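Local coordinates for membrane-associated protein VP24 (Marburg virus - Musoke, Kenya, 1980, PDB 4OR8), which may act as a minor matrix protein in nucleocapsid assembly and virion budding, and interacts with the viral nucleoprotein, at residues Gly50-Lys55 and Ile63-Met68; Lys177-His182 and Val242-Ser247; Phe211-Arg216 and Gly236-Ala241. All blocks are in the same frame, centred on the assembly; numbering follows the deposited sequence.

How the contacts relate
Helix 240-244 and the strand that leads into it bring the three contacts together, a worked example of how separate pairings meet at one helix. Contact 3 pairs strands 210-221 and 228-239 and runs on into that helix, whose residues from Val242 onward enter contact 2. Contact 2 opens at 177-182, before either strand, so contact 3 is nested inside it. Their centres lie about 12 Å apart, and Leu243 CD1 comes within 3.6 Å of Phe211 CD2. Contact 1, a hairpin earlier in the chain, is centred about 12 Å from contact 3 and about 17 Å from contact 2, meeting it where Ile63 CD1 packs 3.6 Å from Val242 CG1. All touch the second subunit.

Contact 1: residues Gly50-Lys55 and Ile63-Met68; sequences GGWTVK and IPNTGM
Trp52 and Ile63 form an antiparallel hydrogen-bonded pair in the beta hairpin of strands 51-56 and 59-64. Trp52 N donates to Ile63 O at 2.7 Å, in the plane of that carbonyl, and Ile63 N donates back to Trp52 O at 2.9 Å. This is the compact part of the contact. Both side chains lie on one face of the sheet and cross at about a right angle, the six-membered half of the indole lying by the isoleucine. Ile63 CG2, anti to its own backbone N, comes to 3.8 Å from Trp52 CE3. Pro104 of helix 104-115 touches both residues.

Toward the exposed Asn65 the pairing slackens. Gly51, in a backbone conformation that calls for glycine, opposes Pro64 as a non-hydrogen-bonded pair, and beyond it Asn65 N makes only a weak bond to Gly50 O (3.0 Å, 135° at the hydrogen). Pro64 CA also directs a C-H at Gly50 O, 3.3 Å away. Asn65 OD1 approaches Trp52 CH2 obliquely, amide and ring planes 65° apart. The chemistry implies that this end of the hairpin is held by two backbone hydrogen bonds beside apolar packing, with weaker polar contacts where strand pairing ends.

Contact 2: residues Lys177-His182 and Val242-Ser247; sequences KMFTLH and VLREHS
Phe179 reaches from the turn after helix 161-178 to Leu243, Arg244 and Ser247, and its ring fills the middle of this buried contact. Its CB points toward residues 242-247, and CG, anti to the carbonyl carbon and beside the backbone N, sets the start of the ring. From there the two sides of the ring meet different neighbours. On one, CD2 lies 3.8 Å from Ser247 CB, and CE2 is 3.9 Å from Leu243 CB. On the other, CD1 and then CE1 approach Arg244 NH2; Phe179 CE1 sits over one face of the guanidinium, displaced toward its rim, with the two planes 57° apart. At the tip, CZ is 3.6 Å from Arg244 N and also touches Arg244 CA and CB, so the ring ends against helix backbone.

Beside it, Met178 bends at chi3 (55°), and its CE rests 3.6 Å from Leu243 CD1. Both residues also pack on Leu111 of helix 104-115, while the edge-to-face pair of Phe179 with Phe211 ties the contact to the large sheet. Within the second segment Ser247 OG donates to Arg244 O at 3.1 Å, linking residues three apart.

The charge of Arg244 is met outside the contact, in a salt bridge from NH2 to Glu240 OE2, and Arg244 of the second subunit lies close by. In chemical terms, the turn Met178-Leu181 is joined to residues 243-247 by apolar and aromatic packing and by the guanidinium of Arg244 against the ring, with the carboxylate of Glu240 probably offsetting the repulsion between the two arginines at the subunit interface.

Contact 3: residues Phe211-Arg216 and Gly236-Ala241; sequences FLVEVR and GLVAEA
Four backbone hydrogen bonds join Phe211 and Val213 to Val238 and Gly236. Phe211 N donates to Val238 O at 2.8 Å in an almost straight bond (177° at the hydrogen), and Val238 N answers to Phe211 O at 2.9 Å. Val213 N reaches Gly236 O and Gly236 N reaches Val213 O, both at 2.9 Å. Between these pairs Leu212 and Leu237 form the non-hydrogen-bonded pair, where Leu212 CA also directs a C-H at Gly236 O from 3.6 Å.

This is the regular register of an antiparallel beta hairpin, made by strands 210-221 and 228-239 in the larger sheet of VP24's pyramidal fold. The strand axes run at 148° to one another, and the second strand leads on into helix 240-244.

Apolar contacts divide between the two faces. Leu212 and Leu237 share one, crossing at about a right angle with their CD1 atoms 4.0 Å apart. Leu237, with chi2 at 62°, also brings CD1 to 3.5 Å from Phe211 O. On the other face lie Phe211, Val213 and Val238. Gly236 carries no side chain opposite Val213, whose nearest side-chain neighbour across the strands is diagonal: Val213 CG2 and Val238 CG2 are 4.2 Å apart. This face turns to helix 104-115, where Val213 packs on Ile110 and Leu111, and Val238 on Ala107.

Charged groups gather farther along the first strand. Arg216 NE forms a salt bridge with Glu214 OE2, two residues back. The other carboxylate oxygen, Glu214 OE1, is hydrogen-bonded to Tyr22 OH of the second subunit and weakly to His92 NE2.

Contact 1: residues Gly50-Lys55 and Ile63-Met68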
# COMPACT_ATOMS: atom_id res chain seq x y z
N GLY B 50 13.18 2.44 -8.54
CA GLY B 50 12.49 2.59 -7.28
C GLY B 50 12.64 1.39 -6.36
O GLY B 50 12.01 1.34 -5.30
N GLY B 51 13.48 0.43 -6.74
CA GLY B 51 13.73 -0.72 -5.90
C GLY B 51 14.26 -1.94 -6.63
O GLY B 51 15.30 -1.87 -7.29
N TRP B 52 13.55 -3.06 -6.51
CA TRP B 52 14.02 -4.31 -7.09
C TRP B 52 12.94 -5.04 -7.86
O TRP B 52 11.75 -4.77 -7.72
CB TRP B 52 14.54 -5.25 -6.00
CG TRP B 52 15.52 -4.63 -5.06
CD1 TRP B 52 16.87 -4.62 -5.19
CD2 TRP B 52 15.22 -3.93 -3.85
NE1 TRP B 52 17.44 -3.96 -4.13
CE2 TRP B 52 16.45 -3.52 -3.30
CE3 TRP B 52 14.04 -3.61 -3.18
CZ2 TRP B 52 16.53 -2.81 -2.10
CZ3 TRP B 52 14.12 -2.91 -2.00
CH2 TRP B 52 15.35 -2.51 -1.47
N THR B 53 13.37 -5.98 -8.69
CA THR B 53 12.46 -6.92 -9.32
C THR B 53 12.87 -8.33 -8.94
O THR B 53 14.04 -8.70 -9.04
CB THR B 53 12.46 -6.77 -10.85
OG1 THR B 53 11.72 -5.60 -11.21
CG2 THR B 53 11.80 -7.98 -11.50
N VAL B 54 11.91 -9.11 -8.47
CA VAL B 54 12.17 -10.51 -8.18
C VAL B 54 11.27 -11.39 -9.02
O VAL B 54 10.05 -11.26 -9.00
CB VAL B 54 11.98 -10.84 -6.70
CG1 VAL B 54 12.22 -12.31 -6.46
CG2 VAL B 54 12.92 -9.99 -5.85
N LYS B 55 11.90 -12.29 -9.78
CA LYS B 55 11.17 -13.24 -10.59
C LYS B 55 11.20 -14.62 -9.95
O LYS B 55 12.26 -15.15 -9.64
CB LYS B 55 11.75 -13.30 -12.01
CG LYS B 55 11.58 -12.00 -12.78
CD LYS B 55 12.07 -12.14 -14.21
CE LYS B 55 11.87 -10.84 -14.97
NZ LYS B 55 12.26 -10.96 -16.40
N ILE B 63 9.42 -4.62 -6.07
CA ILE B 63 9.65 -4.24 -4.68
C ILE B 63 10.22 -2.83 -4.56
O ILE B 63 11.32 -2.57 -5.03
CB ILE B 63 10.65 -5.19 -3.98
CG1 ILE B 63 10.38 -6.64 -4.38
CG2 ILE B 63 10.60 -5.00 -2.47
CD1 ILE B 63 8.99 -7.10 -4.07
N PRO B 64 9.47 -1.92 -3.92
CA PRO B 64 9.89 -0.54 -3.66
C PRO B 64 10.82 -0.42 -2.45
O PRO B 64 10.87 -1.31 -1.60
CB PRO B 64 8.57 0.18 -3.35
CG PRO B 64 7.48 -0.78 -3.74
CD PRO B 64 8.06 -2.14 -3.56
N ASN B 65 11.54 0.70 -2.38
CA ASN B 65 12.42 1.02 -1.26
C ASN B 65 11.67 1.61 -0.08
O ASN B 65 12.28 2.12 0.86
CB ASN B 65 13.48 2.03 -1.71
CG ASN B 65 14.70 1.36 -2.31
OD1 ASN B 65 15.36 0.55 -1.66
ND2 ASN B 65 15.02 1.70 -3.56
N THR B 66 10.35 1.52 -0.12
CA THR B 66 9.49 2.21 0.83
C THR B 66 9.56 1.66 2.26
O THR B 66 9.47 0.45 2.48
CB THR B 66 8.02 2.20 0.36
OG1 THR B 66 7.94 2.72 -0.97
CG2 THR B 66 7.15 3.04 1.29
N GLY B 67 9.72 2.56 3.22
CA GLY B 67 9.57 2.22 4.62
C GLY B 67 10.86 1.91 5.36
O GLY B 67 10.88 1.89 6.58
N MET B 68 11.93 1.66 4.61
CA MET B 68 13.20 1.25 5.20
C MET B 68 13.77 2.30 6.15
O MET B 68 14.26 1.97 7.23
CB MET B 68 14.21 0.90 4.11
CG MET B 68 13.82 -0.33 3.32
SD MET B 68 13.48 -1.73 4.41
CE MET B 68 15.11 -2.05 5.07

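Contact 2: residues Lys177-His182 and Val242-Ser247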
# COMPACT_ATOMS: atom_id res chain seq x y z
N LYS B 177 -6.17 -13.82 0.17
CA LYS B 177 -6.75 -13.98 1.49
C LYS B 177 -6.03 -13.12 2.52
O LYS B 177 -6.58 -12.80 3.58
CB LYS B 177 -6.80 -15.46 1.91
CG LYS B 177 -5.46 -16.11 2.13
CD LYS B 177 -5.53 -17.61 1.90
CE LYS B 177 -6.68 -18.25 2.68
NZ LYS B 177 -6.74 -19.72 2.46
N MET B 178 -4.80 -12.72 2.21
CA MET B 178 -4.06 -11.78 3.05
C MET B 178 -4.73 -10.41 3.05
O MET B 178 -4.64 -9.66 4.03
CB MET B 178 -2.63 -11.63 2.55
CG MET B 178 -1.73 -12.82 2.84
SD MET B 178 -0.04 -12.45 2.32
CE MET B 178 0.25 -10.94 3.22
N PHE B 179 -5.41 -10.09 1.95
CA PHE B 179 -6.13 -8.83 1.85
C PHE B 179 -7.49 -8.88 2.55
O PHE B 179 -8.21 -7.88 2.60
CB PHE B 179 -6.29 -8.41 0.39
CG PHE B 179 -5.04 -7.82 -0.19
CD1 PHE B 179 -4.72 -6.49 0.03
CD2 PHE B 179 -4.18 -8.60 -0.94
CE1 PHE B 179 -3.57 -5.95 -0.50
CE2 PHE B 179 -3.02 -8.06 -1.47
CZ PHE B 179 -2.71 -6.73 -1.25
N THR B 180 -7.84 -10.04 3.09
CA THR B 180 -9.03 -10.14 3.91
C THR B 180 -8.71 -9.68 5.33
O THR B 180 -9.60 -9.37 6.11
CB THR B 180 -9.63 -11.56 3.92
OG1 THR B 180 -8.79 -12.44 4.67
CG2 THR B 180 -9.80 -12.08 2.51
N LEU B 181 -7.42 -9.62 5.65
CA LEU B 181 -6.97 -9.12 6.94
C LEU B 181 -7.25 -7.63 7.09
O LEU B 181 -7.08 -6.86 6.15
CB LEU B 181 -5.47 -9.35 7.13
CG LEU B 181 -4.94 -10.77 7.37
CD1 LEU B 181 -3.42 -10.75 7.44
CD2 LEU B 181 -5.54 -11.35 8.63
N HIS B 182 -7.69 -7.23 8.28
CA HIS B 182 -7.86 -5.83 8.58
C HIS B 182 -6.57 -5.25 9.12
O HIS B 182 -5.79 -5.94 9.77
CB HIS B 182 -8.98 -5.63 9.61
CG HIS B 182 -10.35 -5.84 9.05
ND1 HIS B 182 -11.26 -4.81 8.91
CD2 HIS B 182 -10.98 -6.95 8.60
CE1 HIS B 182 -12.38 -5.28 8.39
NE2 HIS B 182 -12.23 -6.58 8.20
N VAL B 242 3.08 -4.65 -3.86
CA VAL B 242 3.82 -5.85 -4.21
C VAL B 242 2.90 -7.06 -4.37
O VAL B 242 3.03 -7.84 -5.31
CB VAL B 242 4.88 -6.19 -3.14
CG1 VAL B 242 5.51 -7.55 -3.41
CG2 VAL B 242 5.94 -5.10 -3.08
N LEU B 243 1.95 -7.19 -3.45
CA LEU B 243 1.05 -8.34 -3.43
C LEU B 243 -0.26 -8.06 -4.16
O LEU B 243 -0.89 -8.98 -4.68
CB LEU B 243 0.78 -8.78 -1.99
CG LEU B 243 2.03 -9.03 -1.15
CD1 LEU B 243 1.67 -9.40 0.27
CD2 LEU B 243 2.89 -10.12 -1.78
N ARG B 244 -0.68 -6.80 -4.18
CA ARG B 244 -1.95 -6.44 -4.82
C ARG B 244 -1.90 -6.68 -6.32
O ARG B 244 -2.91 -6.98 -6.95
CB ARG B 244 -2.31 -4.99 -4.51
CG ARG B 244 -3.67 -4.58 -5.04
CD ARG B 244 -4.04 -3.19 -4.57
NE ARG B 244 -4.23 -3.12 -3.13
CZ ARG B 244 -5.29 -3.58 -2.49
NH1 ARG B 244 -6.27 -4.18 -3.16
NH2 ARG B 244 -5.38 -3.47 -1.17
N GLU B 245 -0.71 -6.54 -6.89
CA GLU B 245 -0.48 -6.82 -8.30
C GLU B 245 -0.79 -8.28 -8.64
O GLU B 245 -1.14 -8.60 -9.77
CB GLU B 245 0.97 -6.49 -8.66
CG GLU B 245 1.33 -6.71 -10.12
CD GLU B 245 2.74 -6.28 -10.44
OE1 GLU B 245 3.37 -5.60 -9.58
OE2 GLU B 245 3.23 -6.60 -11.54
N HIS B 246 -0.68 -9.16 -7.65
CA HIS B 246 -0.86 -10.59 -7.87
C HIS B 246 -1.89 -11.23 -6.94
O HIS B 246 -1.74 -12.37 -6.53
CB HIS B 246 0.48 -11.32 -7.70
CG HIS B 246 1.59 -10.72 -8.51
ND1 HIS B 246 1.70 -10.89 -9.87
CD2 HIS B 246 2.65 -9.96 -8.14
CE1 HIS B 246 2.77 -10.26 -10.31
NE2 HIS B 246 3.37 -9.69 -9.28
N SER B 247 -2.95 -10.49 -6.63
CA SER B 247 -3.96 -10.97 -5.68
C SER B 247 -5.31 -11.22 -6.34
O SER B 247 -6.17 -11.87 -5.77
CB SER B 247 -4.13 -9.97 -4.53
OG SER B 247 -4.62 -8.73 -5.01

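Contact 3: residues Phe211-Arg216 and Gly236-Ala241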
# COMPACT_ATOMS: atom_id res chain seq x y z
N PHE B 211 2.30 -5.05 4.66
CA PHE B 211 2.33 -6.20 5.54
C PHE B 211 3.64 -6.30 6.28
O PHE B 211 4.70 -6.43 5.68
CB PHE B 211 2.04 -7.48 4.76
CG PHE B 211 0.70 -7.48 4.09
CD1 PHE B 211 -0.43 -7.88 4.78
CD2 PHE B 211 0.56 -7.08 2.77
CE1 PHE B 211 -1.67 -7.89 4.18
CE2 PHE B 211 -0.68 -7.08 2.16
CZ PHE B 211 -1.80 -7.48 2.86
N LEU B 212 3.57 -6.24 7.61
CA LEU B 212 4.74 -6.39 8.45
C LEU B 212 5.02 -7.87 8.63
O LEU B 212 4.21 -8.60 9.20
CB LEU B 212 4.51 -5.72 9.80
CG LEU B 212 5.74 -5.25 10.58
CD1 LEU B 212 6.56 -4.26 9.76
CD2 LEU B 212 5.31 -4.62 11.90
N VAL B 213 6.16 -8.33 8.12
CA VAL B 213 6.54 -9.73 8.22
C VAL B 213 7.57 -9.93 9.32
O VAL B 213 8.69 -9.42 9.24
CB VAL B 213 7.09 -10.27 6.89
CG1 VAL B 213 7.57 -11.70 7.06
CG2 VAL B 213 6.03 -10.18 5.80
N GLU B 214 7.19 -10.68 10.35
CA GLU B 214 8.02 -10.85 11.53
C GLU B 214 8.37 -12.32 11.77
O GLU B 214 7.50 -13.19 11.72
CB GLU B 214 7.29 -10.29 12.75
CG GLU B 214 7.79 -10.80 14.08
CD GLU B 214 6.89 -10.38 15.23
OE1 GLU B 214 5.86 -9.72 14.97
OE2 GLU B 214 7.22 -10.71 16.39
N VAL B 215 9.65 -12.60 12.03
CA VAL B 215 10.09 -13.96 12.30
C VAL B 215 10.86 -14.09 13.61
O VAL B 215 11.85 -13.40 13.83
CB VAL B 215 10.98 -14.50 11.16
CG1 VAL B 215 11.44 -15.92 11.47
CG2 VAL B 215 10.24 -14.45 9.84
N ARG B 216 10.39 -14.98 14.49
CA ARG B 216 11.11 -15.28 15.72
C ARG B 216 11.75 -16.65 15.62
O ARG B 216 11.06 -17.67 15.61
CB ARG B 216 10.17 -15.22 16.92
CG ARG B 216 9.50 -13.87 17.12
CD ARG B 216 8.48 -13.91 18.25
NE ARG B 216 7.82 -12.63 18.45
CZ ARG B 216 6.89 -12.41 19.38
NH1 ARG B 216 6.51 -13.39 20.18
NH2 ARG B 216 6.34 -11.21 19.50
N GLY B 236 10.56 -7.30 8.52
CA GLY B 236 10.61 -6.42 7.37
C GLY B 236 9.21 -5.99 6.99
O GLY B 236 8.23 -6.44 7.57
N LEU B 237 9.12 -5.11 5.99
CA LEU B 237 7.84 -4.59 5.57
C LEU B 237 7.64 -4.78 4.07
O LEU B 237 8.40 -4.23 3.26
CB LEU B 237 7.73 -3.10 5.92
CG LEU B 237 6.44 -2.38 5.53
CD1 LEU B 237 5.25 -3.00 6.24
CD2 LEU B 237 6.54 -0.90 5.85
N VAL B 238 6.63 -5.56 3.70
CA VAL B 238 6.28 -5.72 2.30
C VAL B 238 5.16 -4.76 1.92
O VAL B 238 4.07 -4.82 2.49
CB VAL B 238 5.88 -7.16 1.96
CG1 VAL B 238 5.45 -7.26 0.50
CG2 VAL B 238 7.02 -8.12 2.23
N ALA B 239 5.44 -3.87 0.97
CA ALA B 239 4.47 -2.88 0.54
C ALA B 239 3.26 -3.54 -0.11
O ALA B 239 3.39 -4.54 -0.81
CB ALA B 239 5.11 -1.90 -0.42
N GLU B 240 2.09 -2.96 0.14
CA GLU B 240 0.82 -3.50 -0.33
C GLU B 240 0.79 -3.77 -1.83
O GLU B 240 0.27 -4.79 -2.28
CB GLU B 240 -0.30 -2.54 0.06
CG GLU B 240 -1.70 -3.08 -0.12
CD GLU B 240 -2.75 -2.15 0.45
OE1 GLU B 240 -2.37 -1.24 1.22
OE2 GLU B 240 -3.94 -2.32 0.13
N ALA B 241 1.36 -2.84 -2.61
CA ALA B 241 1.36 -2.94 -4.07
C ALA B 241 2.06 -4.20 -4.58
O ALA B 241 1.68 -4.75 -5.62
CB ALA B 241 1.98 -1.70 -4.67